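Local coordinates for serine-rich secreted cell wall anchored (LPXTG-motif ) protein (PDB 5NXK), which probably mediates adhesion of the gut bacterium Lactobacillus reuteri to its host, acting as a cell-wall-anchored, serine-rich repeat adhesin with a beta-solenoid binding region, at residues G227-A239 with I259-V273. Sequence-based numbering, arbitrary orientation.
Sequences GGRENHFIVNENA and IFTRGNIELAKGSNV
Gly227 O is gripped by two donors arriving over the same face of its carbonyl: Thr261 OG1 at 2.8 Å, from above the plane, and Asn231 ND2. A chi1 of -166° swings the Thr261 hydroxyl away from its own amide nitrogen and onto Gly227 O. Asn231 ND2 also donates across the contact to Arg262 O at 3.1 Å, an acceptor lying in its amide plane, while Asn231 OD1 takes the Gly227 N-H; these bonds fix the rotation of the buried amide.

Nearby, the extended Arg262 side chain crosses Arg229 at a slant and sends NH1 to Arg229 O (2.9 Å). The two guanidinium groups stack with centres 4.3 Å apart and planes at 26°; a side-on grip by Arg229 NE and NH2 on Glu230 OE2 probably offsets their like charge. Glu230 OE1 receives His232 NE2 (2.6 Å), whose ring runs beside Asn264, and a water links His232 ND1 to Glu266 OE1.

On the face opposite His232, Asn264 and Glu266, Val235 CG2 packs on Leu267 CD2 at 3.7 Å, and Val235 CG1 meets Val273 CG2 tip to tip; both valines also touch Val241 of strand 240-244. Between the faces, Val235 N binds Glu266 O almost straight. Strands 230-235 and 261-267 run parallel at 11°, in register, and each leads into a type II turn, as in successive stacked coils of a right-handed parallel beta-solenoid of the pectate lyase-like kind.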
loop_
_atom_site.group_PDB
_atom_site.type_symbol
_atom_site.label_atom_id
_atom_site.label_comp_id
_atom_site.label_asym_id
_atom_site.label_seq_id
_atom_site.Cartn_x
_atom_site.Cartn_y
_atom_site.Cartn_z
ATOM N N GLY A 227 8.635 -1.616 11.371
ATOM C CA GLY A 227 7.919 -2.262 12.466
ATOM C C GLY A 227 8.672 -2.182 13.787
ATOM O O GLY A 227 9.886 -2.406 13.826
ATOM N N GLY A 228 7.963 -1.865 14.870
ATOM C CA GLY A 228 8.598 -1.765 16.176
ATOM C C GLY A 228 9.109 -3.078 16.753
ATOM O O GLY A 228 10.069 -3.074 17.520
ATOM N N ARG A 229 8.472 -4.197 16.417
ATOM C CA ARG A 229 8.930 -5.509 16.908
ATOM C C ARG A 229 9.313 -6.495 15.785
ATOM O O ARG A 229 10.201 -7.317 15.975
ATOM C CB ARG A 229 7.893 -6.161 17.849
ATOM C CG ARG A 229 6.567 -6.614 17.232
ATOM C CD ARG A 229 5.875 -7.691 18.136
ATOM N NE ARG A 229 6.362 -9.047 17.828
ATOM C CZ ARG A 229 7.053 -9.825 18.664
ATOM N NH1 ARG A 229 7.331 -9.405 19.894
ATOM N NH2 ARG A 229 7.464 -11.035 18.269
ATOM N N GLU A 230 8.627 -6.453 14.644
ATOM C CA GLU A 230 8.950 -7.374 13.544
ATOM C C GLU A 230 8.855 -6.680 12.193
ATOM O O GLU A 230 8.009 -5.800 11.977
ATOM C CB GLU A 230 8.010 -8.596 13.502
ATOM C CG GLU A 230 7.920 -9.467 14.766
ATOM C CD GLU A 230 6.876 -10.589 14.635
ATOM O OE1 GLU A 230 6.687 -11.116 13.507
ATOM O OE2 GLU A 230 6.175 -10.879 15.641
ATOM N N ASN A 231 9.715 -7.111 11.278
ATOM C CA ASN A 231 9.712 -6.638 9.897
ATOM C C ASN A 231 9.887 -7.844 8.988
ATOM O O ASN A 231 10.854 -8.563 9.136
ATOM C CB ASN A 231 10.834 -5.626 9.667
ATOM C CG ASN A 231 10.630 -4.345 10.458
ATOM O OD1 ASN A 231 9.909 -3.447 10.021
ATOM N ND2 ASN A 231 11.229 -4.278 11.650
ATOM N N HIS A 232 8.983 -8.057 8.042
ATOM C CA HIS A 232 9.054 -9.262 7.213
ATOM C C HIS A 232 8.954 -8.959 5.734
ATOM O O HIS A 232 8.175 -8.104 5.333
ATOM C CB HIS A 232 7.935 -10.239 7.572
ATOM C CG HIS A 232 7.993 -10.747 8.972
ATOM N ND1 HIS A 232 8.687 -11.893 9.324
ATOM C CD2 HIS A 232 7.407 -10.307 10.111
ATOM C CE1 HIS A 232 8.550 -12.109 10.614
ATOM N NE2 HIS A 232 7.776 -11.156 11.121
ATOM N N PHE A 233 9.748 -9.656 4.926
ATOM C CA PHE A 233 9.518 -9.686 3.484
ATOM C C PHE A 233 9.535 -11.152 3.095
ATOM O O PHE A 233 10.579 -11.813 3.205
ATOM C CB PHE A 233 10.580 -8.900 2.711
ATOM C CG PHE A 233 10.372 -8.896 1.208
ATOM C CD1 PHE A 233 9.113 -8.663 0.668
ATOM C CD2 PHE A 233 11.446 -9.076 0.339
ATOM C CE1 PHE A 233 8.915 -8.637 -0.708
ATOM C CE2 PHE A 233 11.263 -9.052 -1.039
ATOM C CZ PHE A 233 10.004 -8.827 -1.569
ATOM N N ILE A 234 8.373 -11.670 2.715
ATOM C CA ILE A 234 8.214 -13.096 2.486
ATOM C C ILE A 234 7.813 -13.341 1.039
ATOM O O ILE A 234 6.787 -12.860 0.593
ATOM C CB ILE A 234 7.155 -13.716 3.413
ATOM C CG1 ILE A 234 7.519 -13.470 4.873
ATOM C CG2 ILE A 234 7.041 -15.216 3.157
ATOM C CD1 ILE A 234 6.416 -13.847 5.830
ATOM N N VAL A 235 8.638 -14.078 0.313
ATOM C CA VAL A 235 8.360 -14.437 -1.064
ATOM C C VAL A 235 8.118 -15.947 -1.120
ATOM O O VAL A 235 9.025 -16.737 -0.879
ATOM C CB VAL A 235 9.517 -14.034 -1.975
ATOM C CG1 VAL A 235 9.262 -14.510 -3.409
ATOM C CG2 VAL A 235 9.721 -12.523 -1.897
ATOM N N ASN A 236 6.887 -16.346 -1.420
ATOM C CA ASN A 236 6.499 -17.749 -1.339
ATOM C C ASN A 236 6.882 -18.572 -2.578
ATOM O O ASN A 236 7.450 -18.040 -3.540
ATOM C CB ASN A 236 4.985 -17.852 -1.058
ATOM C CG ASN A 236 4.645 -17.509 0.384
ATOM O OD1 ASN A 236 4.763 -18.361 1.254
ATOM N ND2 ASN A 236 4.223 -16.274 0.643
ATOM N N GLU A 237 6.593 -19.871 -2.536
ATOM C CA GLU A 237 7.002 -20.778 -3.609
ATOM C C GLU A 237 6.557 -20.321 -4.984
ATOM O O GLU A 237 5.419 -19.882 -5.166
ATOM C CB GLU A 237 6.489 -22.201 -3.391
ATOM C CG GLU A 237 7.034 -22.881 -2.160
ATOM C CD GLU A 237 6.658 -24.350 -2.109
ATOM O OE1 GLU A 237 5.803 -24.774 -2.922
ATOM O OE2 GLU A 237 7.205 -25.069 -1.243
ATOM N N ASN A 238 7.490 -20.399 -5.929
ATOM C CA ASN A 238 7.259 -20.074 -7.336
ATOM C C ASN A 238 6.840 -18.638 -7.609
ATOM O O ASN A 238 6.447 -18.310 -8.723
ATOM C CB ASN A 238 6.228 -21.037 -7.934
ATOM C CG ASN A 238 6.618 -22.498 -7.732
ATOM O OD1 ASN A 238 7.782 -22.865 -7.882
ATOM N ND2 ASN A 238 5.650 -23.330 -7.374
ATOM N N ALA A 239 6.950 -17.766 -6.616
ATOM C CA ALA A 239 6.679 -16.357 -6.876
ATOM C C ALA A 239 7.808 -15.742 -7.713
ATOM O O ALA A 239 8.941 -16.225 -7.696
ATOM C CB ALA A 239 6.488 -15.592 -5.580
ATOM N N ILE A 259 14.786 1.866 19.435
ATOM C CA ILE A 259 13.998 0.802 18.815
ATOM C C ILE A 259 14.826 -0.463 18.622
ATOM O O ILE A 259 15.847 -0.461 17.934
ATOM C CB ILE A 259 13.425 1.247 17.455
ATOM C CG1 ILE A 259 12.478 2.437 17.642
ATOM C CG2 ILE A 259 12.720 0.083 16.765
ATOM C CD1 ILE A 259 11.957 3.048 16.330
ATOM N N PHE A 260 14.388 -1.529 19.279
ATOM C CA PHE A 260 15.040 -2.830 19.219
ATOM C C PHE A 260 14.078 -3.796 18.547
ATOM O O PHE A 260 13.060 -4.176 19.128
ATOM C CB PHE A 260 15.433 -3.300 20.611
ATOM C CG PHE A 260 16.351 -2.350 21.318
ATOM C CD1 PHE A 260 15.841 -1.288 22.048
ATOM C CD2 PHE A 260 17.725 -2.499 21.228
ATOM C CE1 PHE A 260 16.684 -0.395 22.684
ATOM C CE2 PHE A 260 18.581 -1.614 21.862
ATOM C CZ PHE A 260 18.059 -0.562 22.593
ATOM N N THR A 261 14.354 -4.108 17.284
ATOM C CA THR A 261 13.384 -4.810 16.462
ATOM C C THR A 261 13.980 -6.029 15.750
ATOM O O THR A 261 15.124 -6.415 15.995
ATOM C CB THR A 261 12.744 -3.832 15.453
ATOM O OG1 THR A 261 11.583 -4.423 14.865
ATOM C CG2 THR A 261 13.755 -3.376 14.389
ATOM N N ARG A 262 13.169 -6.671 14.920
ATOM C CA ARG A 262 13.576 -7.899 14.235
ATOM C C ARG A 262 13.336 -7.741 12.737
ATOM O O ARG A 262 12.436 -7.006 12.336
ATOM C CB ARG A 262 12.749 -9.071 14.759
ATOM C CG ARG A 262 12.845 -9.281 16.268
ATOM C CD ARG A 262 11.862 -10.360 16.699
ATOM N NE ARG A 262 11.731 -10.488 18.153
ATOM C CZ ARG A 262 11.286 -9.550 18.991
ATOM N NH1 ARG A 262 10.900 -8.346 18.551
ATOM N NH2 ARG A 262 11.230 -9.827 20.290
ATOM N N GLY A 263 14.100 -8.460 11.919
ATOM C CA GLY A 263 13.860 -8.493 10.488
ATOM C C GLY A 263 13.981 -9.928 10.006
ATOM O O GLY A 263 14.832 -10.680 10.467
ATOM N N ASN A 264 13.105 -10.315 9.092
ATOM C CA ASN A 264 13.146 -11.647 8.528
ATOM C C ASN A 264 12.740 -11.555 7.055
ATOM O O ASN A 264 11.629 -11.108 6.707
ATOM C CB ASN A 264 12.230 -12.618 9.295
ATOM C CG ASN A 264 12.823 -13.054 10.644
ATOM O OD1 ASN A 264 12.605 -12.395 11.674
ATOM N ND2 ASN A 264 13.578 -14.157 10.646
ATOM N N ILE A 265 13.653 -11.986 6.195
ATOM C CA ILE A 265 13.395 -12.052 4.775
ATOM C C ILE A 265 13.508 -13.519 4.347
ATOM O O ILE A 265 14.500 -14.191 4.630
ATOM C CB ILE A 265 14.360 -11.162 4.004
ATOM C CG1 ILE A 265 14.222 -9.707 4.494
ATOM C CG2 ILE A 265 14.132 -11.284 2.488
ATOM C CD1 ILE A 265 15.193 -8.752 3.850
ATOM N N GLU A 266 12.465 -14.025 3.705
ATOM C CA GLU A 266 12.418 -15.435 3.347
ATOM C C GLU A 266 12.074 -15.556 1.876
ATOM O O GLU A 266 11.047 -15.065 1.438
ATOM C CB GLU A 266 11.389 -16.183 4.208
ATOM C CG GLU A 266 11.696 -16.155 5.722
ATOM C CD GLU A 266 10.653 -16.880 6.585
ATOM O OE1 GLU A 266 9.484 -16.431 6.621
ATOM O OE2 GLU A 266 11.003 -17.891 7.233
ATOM N N LEU A 267 12.943 -16.212 1.119
ATOM C CA LEU A 267 12.750 -16.381 -0.316
ATOM C C LEU A 267 12.593 -17.877 -0.570
ATOM O O LEU A 267 13.564 -18.625 -0.507
ATOM C CB LEU A 267 13.931 -15.813 -1.108
ATOM C CG LEU A 267 14.330 -14.353 -0.812
ATOM C CD1 LEU A 267 15.386 -13.830 -1.777
ATOM C CD2 LEU A 267 13.117 -13.441 -0.836
ATOM N N ALA A 268 11.378 -18.312 -0.869
ATOM C CA ALA A 268 11.065 -19.739 -0.847
ATOM C C ALA A 268 11.582 -20.490 -2.066
ATOM O O ALA A 268 11.855 -19.894 -3.107
ATOM C CB ALA A 268 9.539 -19.937 -0.727
ATOM N N LYS A 269 11.708 -21.809 -1.935
ATOM C CA LYS A 269 12.105 -22.648 -3.071
ATOM C C LYS A 269 11.166 -22.401 -4.260
ATOM O O LYS A 269 9.951 -22.205 -4.087
ATOM C CB LYS A 269 12.164 -24.132 -2.683
ATOM C CG LYS A 269 10.839 -24.781 -2.370
ATOM C CD LYS A 269 10.963 -26.312 -2.367
ATOM C CE LYS A 269 9.735 -26.969 -1.733
ATOM N NZ LYS A 269 9.970 -27.260 -0.288
ATOM N N GLY A 270 11.746 -22.372 -5.459
ATOM C CA GLY A 270 11.004 -22.121 -6.675
ATOM C C GLY A 270 10.822 -20.647 -6.994
ATOM O O GLY A 270 10.497 -20.298 -8.123
ATOM N N SER A 271 10.995 -19.770 -6.007
ATOM C CA SER A 271 10.869 -18.334 -6.281
ATOM C C SER A 271 12.026 -17.814 -7.135
ATOM O O SER A 271 13.125 -18.375 -7.142
ATOM C CB SER A 271 10.774 -17.525 -4.980
ATOM O OG SER A 271 11.977 -17.603 -4.213
ATOM N N ASN A 272 11.762 -16.726 -7.847
ATOM C CA ASN A 272 12.751 -16.084 -8.692
ATOM C C ASN A 272 12.730 -14.596 -8.384
ATOM O O ASN A 272 11.736 -13.904 -8.640
ATOM C CB ASN A 272 12.479 -16.352 -10.176
ATOM C CG ASN A 272 12.814 -17.781 -10.581
ATOM O OD1 ASN A 272 11.957 -18.673 -10.543
ATOM N ND2 ASN A 272 14.065 -18.006 -10.961
ATOM N N VAL A 273 13.798 -14.127 -7.754
ATOM C CA VAL A 273 13.865 -12.755 -7.268
ATOM C C VAL A 273 15.016 -12.028 -7.964
ATOM O O VAL A 273 16.146 -12.505 -7.968
ATOM C CB VAL A 273 14.046 -12.719 -5.729
ATOM C CG1 VAL A 273 14.236 -11.306 -5.224
ATOM C CG2 VAL A 273 12.854 -13.378 -5.027
HETATM O O HOH W 1 11.313 -1.477 20.034
HETATM O O HOH W 2 10.644 -3.963 20.046
HETATM O O HOH W 3 10.853 -9.956 11.947
HETATM O O HOH W 4 9.589 -13.532 7.307
HETATM O O HOH W 5 9.675 -22.069 -10.144
#